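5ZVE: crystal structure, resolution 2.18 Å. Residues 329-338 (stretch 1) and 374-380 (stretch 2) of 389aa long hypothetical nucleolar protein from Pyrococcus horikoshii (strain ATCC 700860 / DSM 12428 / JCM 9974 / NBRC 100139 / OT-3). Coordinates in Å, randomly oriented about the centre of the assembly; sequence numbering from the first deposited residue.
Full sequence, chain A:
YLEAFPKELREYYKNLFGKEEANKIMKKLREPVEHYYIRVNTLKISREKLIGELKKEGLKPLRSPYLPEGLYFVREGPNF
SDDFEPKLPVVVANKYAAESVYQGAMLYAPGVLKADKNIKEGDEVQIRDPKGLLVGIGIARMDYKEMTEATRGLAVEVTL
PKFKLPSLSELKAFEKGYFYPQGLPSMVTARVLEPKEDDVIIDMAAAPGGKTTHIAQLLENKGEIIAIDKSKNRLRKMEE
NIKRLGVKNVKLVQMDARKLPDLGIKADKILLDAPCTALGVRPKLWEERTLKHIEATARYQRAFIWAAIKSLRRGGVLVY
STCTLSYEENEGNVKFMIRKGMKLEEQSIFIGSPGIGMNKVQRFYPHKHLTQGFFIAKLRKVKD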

ATOM      1  N   GLU A 329     -13.573   5.672   9.615  1.00 26.65           N
ATOM      2  CA  GLU A 329     -13.477   4.645   8.579  1.00 25.36           C
ATOM      3  C   GLU A 329     -13.116   3.289   9.166  1.00 23.04           C
ATOM      4  O   GLU A 329     -13.217   2.267   8.491  1.00 22.73           O
ATOM      5  CB  GLU A 329     -12.436   5.025   7.520  1.00 25.22           C
ATOM      6  CG  GLU A 329     -12.735   6.293   6.747  1.00 26.14           C
ATOM      7  CD  GLU A 329     -11.559   6.731   5.889  1.00 23.19           C
ATOM      8  OE1 GLU A 329     -11.351   6.130   4.816  1.00 20.84           O
ATOM      9  OE2 GLU A 329     -10.840   7.668   6.291  1.00 24.20           O
ATOM     10  N   ASN A 330     -12.707   3.282  10.427  1.00 20.03           N
ATOM     11  CA  ASN A 330     -12.193   2.066  11.037  1.00 22.19           C
ATOM     12  C   ASN A 330     -13.049   1.570  12.197  1.00 24.20           C
ATOM     13  O   ASN A 330     -14.023   0.849  11.979  1.00 26.58           O
ATOM     14  CB  ASN A 330     -10.751   2.290  11.486  1.00 24.37           C
ATOM     15  CG  ASN A 330      -9.814   2.483  10.313  1.00 24.89           C
ATOM     16  OD1 ASN A 330     -10.031   1.910   9.242  1.00 23.15           O
ATOM     17  ND2 ASN A 330      -8.774   3.294  10.499  1.00 24.14           N
ATOM     18  N   GLU A 331     -12.688   1.940  13.421  1.00 19.33           N
ATOM     19  CA  GLU A 331     -13.451   1.502  14.588  1.00 27.39           C
ATOM     20  C   GLU A 331     -14.915   1.933  14.485  1.00 26.48           C
ATOM     21  O   GLU A 331     -15.817   1.193  14.883  1.00 28.95           O
ATOM     22  CB  GLU A 331     -12.827   2.032  15.881  1.00 26.15           C
ATOM     23  CG  GLU A 331     -11.532   1.329  16.286  1.00 27.68           C
ATOM     24  CD  GLU A 331     -10.295   1.959  15.665  1.00 29.70           C
ATOM     25  OE1 GLU A 331     -10.440   2.787  14.735  1.00 23.81           O
ATOM     26  OE2 GLU A 331      -9.176   1.624  16.109  1.00 24.45           O
ATOM     27  N   GLY A 332     -15.144   3.126  13.951  1.00 26.07           N
ATOM     28  CA  GLY A 332     -16.492   3.632  13.769  1.00 27.27           C
ATOM     29  C   GLY A 332     -17.335   2.752  12.863  1.00 26.27           C
ATOM     30  O   GLY A 332     -18.499   2.492  13.152  1.00 24.28           O
ATOM     31  N   ASN A 333     -16.742   2.278  11.773  1.00 26.76           N
ATOM     32  CA  ASN A 333     -17.457   1.412  10.843  1.00 23.72           C
ATOM     33  C   ASN A 333     -17.556  -0.028  11.334  1.00 30.36           C
ATOM     34  O   ASN A 333     -18.394  -0.797  10.855  1.00 28.36           O
ATOM     35  CB  ASN A 333     -16.800   1.440   9.464  1.00 25.17           C
ATOM     36  CG  ASN A 333     -17.423   2.472   8.551  1.00 26.97           C
ATOM     37  OD1 ASN A 333     -18.471   3.034   8.866  1.00 31.87           O
ATOM     38  ND2 ASN A 333     -16.792   2.719   7.409  1.00 23.07           N
ATOM     39  N   VAL A 334     -16.704  -0.408  12.280  1.00 25.51           N
ATOM     40  CA  VAL A 334     -16.855  -1.729  12.859  1.00 26.06           C
ATOM     41  C   VAL A 334     -18.041  -1.762  13.827  1.00 27.51           C
ATOM     42  O   VAL A 334     -18.786  -2.739  13.861  1.00 29.16           O
ATOM     43  CB  VAL A 334     -15.601  -2.204  13.580  1.00 27.64           C
ATOM     44  CG1 VAL A 334     -15.823  -3.628  14.055  1.00 30.18           C
ATOM     45  CG2 VAL A 334     -14.407  -2.165  12.638  1.00 23.83           C
ATOM     46  N   LYS A 335     -18.212  -0.697  14.606  1.00 25.47           N
ATOM     47  CA  LYS A 335     -19.395  -0.554  15.457  1.00 35.79           C
ATOM     48  C   LYS A 335     -20.685  -0.688  14.650  1.00 29.29           C
ATOM     49  O   LYS A 335     -21.638  -1.326  15.094  1.00 31.41           O
ATOM     50  CB  LYS A 335     -19.377   0.787  16.193  1.00 33.25           C
ATOM     51  CG  LYS A 335     -18.356   0.862  17.303  1.00 30.84           C
ATOM     52  CD  LYS A 335     -18.443   2.188  18.022  1.00 35.71           C
ATOM     53  CE  LYS A 335     -17.493   2.232  19.201  1.00 40.25           C
ATOM     54  NZ  LYS A 335     -17.682   3.472  20.007  1.00 55.13           N
ATOM     55  N   PHE A 336     -20.704  -0.076  13.469  1.00 26.79           N
ATOM     56  CA  PHE A 336     -21.785  -0.269  12.509  1.00 26.73           C
ATOM     57  C   PHE A 336     -22.043  -1.762  12.250  1.00 30.38           C
ATOM     58  O   PHE A 336     -23.183  -2.222  12.302  1.00 28.51           O
ATOM     59  CB  PHE A 336     -21.455   0.456  11.203  1.00 25.78           C
ATOM     60  CG  PHE A 336     -22.424   0.189  10.083  1.00 28.40           C
ATOM     61  CD1 PHE A 336     -23.728   0.653  10.148  1.00 29.24           C
ATOM     62  CD2 PHE A 336     -22.020  -0.496   8.947  1.00 27.54           C
ATOM     63  CE1 PHE A 336     -24.615   0.418   9.112  1.00 25.19           C
ATOM     64  CE2 PHE A 336     -22.905  -0.734   7.908  1.00 28.53           C
ATOM     65  CZ  PHE A 336     -24.204  -0.274   7.991  1.00 26.32           C
ATOM     66  N   MET A 337     -20.976  -2.513  11.996  1.00 29.10           N
ATOM     67  CA  MET A 337     -21.083  -3.945  11.729  1.00 27.97           C
ATOM     68  C   MET A 337     -21.623  -4.707  12.931  1.00 28.96           C
ATOM     69  O   MET A 337     -22.387  -5.668  12.790  1.00 29.35           O
ATOM     70  CB  MET A 337     -19.720  -4.520  11.325  1.00 30.01           C
ATOM     71  CG  MET A 337     -19.105  -3.859  10.111  1.00 29.66           C
ATOM     72  SD  MET A 337     -17.600  -4.647   9.474  1.00 36.92           S
ATOM     73  CE  MET A 337     -16.459  -4.446  10.814  1.00 26.18           C
ATOM     74  N   ILE A 338     -21.207  -4.285  14.117  1.00 25.54           N
ATOM     75  CA  ILE A 338     -21.648  -4.919  15.343  1.00 25.51           C
ATOM     76  C   ILE A 338     -23.156  -4.697  15.531  1.00 28.86           C
ATOM     77  O   ILE A 338     -23.854  -5.565  16.044  1.00 30.87           O
ATOM     78  CB  ILE A 338     -20.844  -4.391  16.552  1.00 27.01           C
ATOM     79  CG1 ILE A 338     -19.364  -4.760  16.382  1.00 29.09           C
ATOM     80  CG2 ILE A 338     -21.375  -4.960  17.861  1.00 25.89           C
ATOM     81  CD1 ILE A 338     -18.477  -4.315  17.524  1.00 27.62           C
ATOM     82  N   PHE A 374      -2.397   1.358   9.095  1.00 20.07           N
ATOM     83  CA  PHE A 374      -3.253   0.290   8.604  1.00 19.12           C
ATOM     84  C   PHE A 374      -4.252  -0.150   9.655  1.00 18.73           C
ATOM     85  O   PHE A 374      -4.094   0.142  10.841  1.00 22.44           O
ATOM     86  CB  PHE A 374      -2.398  -0.897   8.160  1.00 21.16           C
ATOM     87  CG  PHE A 374      -2.972  -1.665   7.003  1.00 20.72           C
ATOM     88  CD1 PHE A 374      -2.736  -1.255   5.699  1.00 19.78           C
ATOM     89  CD2 PHE A 374      -3.724  -2.810   7.217  1.00 19.13           C
ATOM     90  CE1 PHE A 374      -3.246  -1.965   4.632  1.00 17.08           C
ATOM     91  CE2 PHE A 374      -4.237  -3.523   6.153  1.00 19.56           C
ATOM     92  CZ  PHE A 374      -4.000  -3.099   4.860  1.00 19.96           C
ATOM     93  N   PHE A 375      -5.281  -0.859   9.212  1.00 20.03           N
ATOM     94  CA  PHE A 375      -6.341  -1.296  10.106  1.00 18.81           C
ATOM     95  C   PHE A 375      -6.928  -2.614   9.624  1.00 20.60           C
ATOM     96  O   PHE A 375      -7.184  -2.785   8.435  1.00 21.51           O
ATOM     97  CB  PHE A 375      -7.431  -0.221  10.197  1.00 19.50           C
ATOM     98  CG  PHE A 375      -8.583  -0.602  11.078  1.00 21.54           C
ATOM     99  CD1 PHE A 375      -8.499  -0.450  12.453  1.00 23.64           C
ATOM    100  CD2 PHE A 375      -9.753  -1.108  10.533  1.00 21.97           C
ATOM    101  CE1 PHE A 375      -9.558  -0.807  13.271  1.00 26.92           C
ATOM    102  CE2 PHE A 375     -10.818  -1.460  11.341  1.00 21.24           C
ATOM    103  CZ  PHE A 375     -10.722  -1.309  12.712  1.00 24.88           C
ATOM    104  N   ILE A 376      -7.134  -3.546  10.549  1.00 17.66           N
ATOM    105  CA  ILE A 376      -7.687  -4.856  10.215  1.00 20.23           C
ATOM    106  C   ILE A 376      -8.743  -5.281  11.228  1.00 21.90           C
ATOM    107  O   ILE A 376      -8.478  -5.324  12.429  1.00 21.63           O
ATOM    108  CB  ILE A 376      -6.601  -5.962  10.172  1.00 22.23           C
ATOM    109  CG1 ILE A 376      -5.403  -5.548   9.314  1.00 21.56           C
ATOM    110  CG2 ILE A 376      -7.191  -7.274   9.672  1.00 17.52           C
ATOM    111  CD1 ILE A 376      -4.288  -6.609   9.286  1.00 18.97           C
ATOM    112  N   ALA A 377      -9.938  -5.595  10.739  1.00 22.08           N
ATOM    113  CA  ALA A 377     -10.993  -6.144  11.580  1.00 23.71           C
ATOM    114  C   ALA A 377     -11.457  -7.492  11.041  1.00 21.73           C
ATOM    115  O   ALA A 377     -11.668  -7.644   9.839  1.00 21.42           O
ATOM    116  CB  ALA A 377     -12.168  -5.171  11.668  1.00 20.01           C
ATOM    117  N   LYS A 378     -11.632  -8.462  11.933  1.00 24.09           N
ATOM    118  CA  LYS A 378     -12.135  -9.774  11.539  1.00 25.70           C
ATOM    119  C   LYS A 378     -13.441 -10.075  12.245  1.00 26.14           C
ATOM    120  O   LYS A 378     -13.493 -10.089  13.476  1.00 24.11           O
ATOM    121  CB  LYS A 378     -11.123 -10.873  11.858  1.00 25.13           C
ATOM    122  CG  LYS A 378     -11.601 -12.261  11.468  1.00 21.94           C
ATOM    123  CD  LYS A 378     -10.816 -13.333  12.191  1.00 23.97           C
ATOM    124  CE  LYS A 378     -11.168 -14.708  11.663  1.00 28.13           C
ATOM    125  NZ  LYS A 378     -10.491 -15.780  12.434  1.00 32.94           N
ATOM    126  N   LEU A 379     -14.490 -10.339  11.471  1.00 28.56           N
ATOM    127  CA  LEU A 379     -15.815 -10.537  12.054  1.00 30.99           C
ATOM    128  C   LEU A 379     -16.508 -11.825  11.639  1.00 30.49           C
ATOM    129  O   LEU A 379     -16.302 -12.347  10.540  1.00 27.94           O
ATOM    130  CB  LEU A 379     -16.737  -9.377  11.703  1.00 24.05           C
ATOM    131  CG  LEU A 379     -16.394  -7.976  12.188  1.00 32.44           C
ATOM    132  CD1 LEU A 379     -17.656  -7.183  12.270  1.00 37.41           C
ATOM    133  CD2 LEU A 379     -15.757  -8.009  13.523  1.00 34.01           C
ATOM    134  N   ARG A 380     -17.360 -12.305  12.536  1.00 27.85           N
ATOM    135  CA  ARG A 380     -18.175 -13.483  12.315  1.00 30.17           C
ATOM    136  C   ARG A 380     -19.653 -13.078  12.301  1.00 34.05           C
ATOM    137  O   ARG A 380     -20.122 -12.395  13.216  1.00 29.87           O
ATOM    138  CB  ARG A 380     -17.886 -14.517  13.407  1.00 31.87           C
ATOM    139  CG  ARG A 380     -18.897 -15.633  13.567  1.00 34.82           C
ATOM    140  CD  ARG A 380     -18.917 -16.551  12.361  1.00 34.65           C
ATOM    141  NE  ARG A 380     -17.595 -16.993  11.908  1.00 43.23           N
ATOM    142  CZ  ARG A 380     -16.745 -17.735  12.615  1.00 39.07           C
ATOM    143  NH1 ARG A 380     -17.063 -18.148  13.833  1.00 54.36           N
ATOM    144  NH2 ARG A 380     -15.573 -18.077  12.093  1.00 33.01           N
TER

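Helix 331-338 packs along strand 374-380 in nearly the same N-to-C direction, the two axes diverging by 10° and approaching to 9.9 Å. No hydrogen bond crosses between them; the closest contacts all run between side-chain atoms, and together the two stretches bury 337 Å² of surface. The centre is apolar. Val334 points its CA-to-CB bond toward the strand and, with chi1 in the t well, brings CG2 to 3.9 Å from CB of Ala377. Val334 CG2 also lies 3.8 Å from Phe375 CZ, so one methyl group touches two strand residues at once. The other methyl makes a looser contact: Val334 CG1 lies 4.4 Å from Leu379 CD1. Ala377 offers only a CB to the helix, and across this small residue the CA atoms of Val334 and Ala377 stand 7.4 Å apart.

One helical turn on from Val334, Met337 also points toward the strand. With its side chain in the m, t, m conformation, Met337 CE lies 3.3 Å from Leu379 CD1, a tight apolar contact, and 4.4 Å from Ala377 CB. The CA atoms of Met337 and Leu379 are 8.4 Å apart, the widest of the three registered pairs, and the Met337 side chain reaches across toward Leu379. The strand side of the contact follows from its alternation. Phe375, Ala377 and Leu379 point toward the helix, whereas Phe374, Ile376 and Lys378 point away and take no part. Asn330, just before the helix, and Val334 and Met337 within it are spaced by four and then three residues, and all three point toward the strand; Lys335 and Phe336 are out of reach. Backbone hydrogen bonds accompany this spacing, among them Val334 N to Asn330 O at 3.0 Å and Ile338 N to Val334 O at 2.9 Å, while Met337 N to Asn333 O, at 3.3 Å, is weak.

Toward the start of the helix the contact becomes mixed, and Phe375 joins its apolar and polar parts. It is the residue most covered by the opposing stretch, 96 Å². Val334 CG2 meets the edge of its ring, near the ring plane, while Asn330 lies over one face. There CB of Asn330 stands 3.5 Å from the centroid of the Phe375 ring and only 4° off the ring normal, a CH-pi contact made almost straight down onto the face. The backbones are closest here among the registered pairs, with the CA atoms of Asn330 and Phe375 6.8 Å apart. Asn330 OD1 comes within 3.3 Å of Phe375 CD2, yet its hydrogen bonding is met elsewhere in the structure. Asn330 occupies the N-cap position, but its side chain makes no capping bond. At the polar edge, Glu331 starts sideways and its end comes nearer, Glu331 CD reaching 3.7 Å from Phe375 CE1; both carboxylate oxygens are hydrogen-bonded elsewhere.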